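Local atomic coordinates of hypothetical protein AGR_pAT_315 (Agrobacterium tumefaciens str. C58, PDB entry 1VQY), a protein that is of unknown function but belongs to the NIPSNAP family, whose members adopt the dimeric alpha/beta-barrel type of ferredoxin-like fold. Residues F53-D56 and S61-I64. Numbering follows the deposited sequence.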
loop_
_atom_site.group_PDB
_atom_site.type_symbol
_atom_site.label_atom_id
_atom_site.label_comp_id
_atom_site.label_asym_id
_atom_site.label_seq_id
_atom_site.Cartn_x
_atom_site.Cartn_y
_atom_site.Cartn_z
ATOM N N PHE B 53 4.492 -21.832 -2.426
ATOM C CA PHE B 53 5.161 -21.127 -3.514
ATOM C C PHE B 53 6.155 -20.074 -3.022
ATOM O O PHE B 53 6.014 -19.529 -1.938
ATOM C CB PHE B 53 4.144 -20.421 -4.412
ATOM C CG PHE B 53 2.982 -21.274 -4.838
ATOM C CD1 PHE B 53 3.119 -22.206 -5.864
ATOM C CD2 PHE B 53 1.734 -21.116 -4.241
ATOM C CE1 PHE B 53 2.056 -22.984 -6.266
ATOM C CE2 PHE B 53 0.648 -21.890 -4.644
ATOM C CZ PHE B 53 0.814 -22.833 -5.659
ATOM N N VAL B 54 7.157 -19.798 -3.847
ATOM C CA VAL B 54 8.045 -18.658 -3.671
ATOM C C VAL B 54 7.897 -17.827 -4.931
ATOM O O VAL B 54 7.952 -18.373 -6.020
ATOM C CB VAL B 54 9.516 -19.110 -3.478
ATOM C CG1 VAL B 54 10.457 -17.904 -3.330
ATOM C CG2 VAL B 54 9.624 -19.992 -2.259
ATOM N N THR B 55 7.681 -16.520 -4.778
ATOM C CA THR B 55 7.395 -15.631 -5.908
ATOM C C THR B 55 8.692 -15.338 -6.648
ATOM O O THR B 55 9.671 -14.978 -6.012
ATOM C CB THR B 55 6.781 -14.284 -5.431
ATOM O OG1 THR B 55 5.599 -14.528 -4.674
ATOM C CG2 THR B 55 6.416 -13.392 -6.599
ATOM N N ASP B 56 8.691 -15.486 -7.973
ATOM C CA ASP B 56 9.853 -15.143 -8.796
ATOM C C ASP B 56 9.710 -13.788 -9.494
ATOM O O ASP B 56 10.695 -13.112 -9.748
ATOM C CB ASP B 56 10.114 -16.229 -9.853
ATOM C CG ASP B 56 11.459 -16.054 -10.559
ATOM O OD1 ASP B 56 12.500 -15.987 -9.855
ATOM O OD2 ASP B 56 11.469 -16.002 -11.805
ATOM N N SER B 61 11.090 -12.002 -2.045
ATOM C CA SER B 61 11.275 -12.577 -0.716
ATOM C C SER B 61 9.908 -12.898 -0.100
ATOM O O SER B 61 9.661 -12.678 1.092
ATOM C CB SER B 61 12.141 -11.666 0.157
ATOM O OG SER B 61 13.053 -12.432 0.938
ATOM N N GLN B 62 9.049 -13.453 -0.952
ATOM C CA GLN B 62 7.647 -13.695 -0.660
ATOM C C GLN B 62 7.365 -15.195 -0.724
ATOM O O GLN B 62 7.674 -15.845 -1.725
ATOM C CB GLN B 62 6.740 -12.963 -1.687
ATOM C CG GLN B 62 5.255 -13.176 -1.443
ATOM C CD GLN B 62 4.328 -12.441 -2.409
ATOM O OE1 GLN B 62 4.248 -12.766 -3.603
ATOM N NE2 GLN B 62 3.551 -11.489 -1.871
ATOM N N VAL B 63 6.753 -15.734 0.326
ATOM C CA VAL B 63 6.209 -17.098 0.307
ATOM C C VAL B 63 4.670 -17.061 0.266
ATOM O O VAL B 63 4.061 -16.196 0.857
ATOM C CB VAL B 63 6.685 -17.878 1.551
ATOM C CG1 VAL B 63 6.109 -19.258 1.568
ATOM C CG2 VAL B 63 8.183 -17.981 1.551
ATOM N N ILE B 64 4.038 -18.006 -0.407
ATOM C CA ILE B 64 2.561 -18.097 -0.445
ATOM C C ILE B 64 2.156 -19.549 -0.275
ATOM O O ILE B 64 2.625 -20.410 -1.029
ATOM C CB ILE B 64 2.001 -17.603 -1.799
ATOM C CG1 ILE B 64 2.256 -16.102 -1.975
ATOM C CG2 ILE B 64 0.489 -17.910 -1.943
ATOM C CD1 ILE B 64 1.977 -15.598 -3.392
HETATM O O HOH W 1 10.187 -14.598 -3.444
#
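F53 and I64 face each other as a hydrogen-bonded pair in the beta hairpin formed by strands 49-55 and 62-69, part of the four-stranded antiparallel sheet of this ferredoxin-like chain. F53 N reaches I64 O at 2.7 Å, and I64 N answers to F53 O at 2.9 Å. Next comes the non-hydrogen-bonded pair V54 and V63, where CA-H groups approach carbonyls instead: V63 CA lies 3.3 Å from F53 O. T55 N then bonds to Q62 O at 3.1 Å. Beyond it the strands spread, and a water takes over, donating to T55 O and accepting from Q62 N.

F53 and I64 share one face, where F53 CD2 touches I64 CG2 at 4.1 Å; T55 leans in toward 62-64. V54 and V63 turn to the other face, against helix 27-46: V54 meets L31, and V63 meets M27 and Y30. The outer edge of strand 49-55 is taken by a strand of the second subunit, which continues the sheet across the interface; R105 of that subunit packs on Q62 and I64.

Q62 rises from its strand with CG anti to the backbone N (chi1 180°) and stays extended to CD, which carries its amide oxygen up to the threonine hydroxyl: T55 OG1 donates to Q62 OE1, modelled at a very short 2.5 Å, a length that is doubtful.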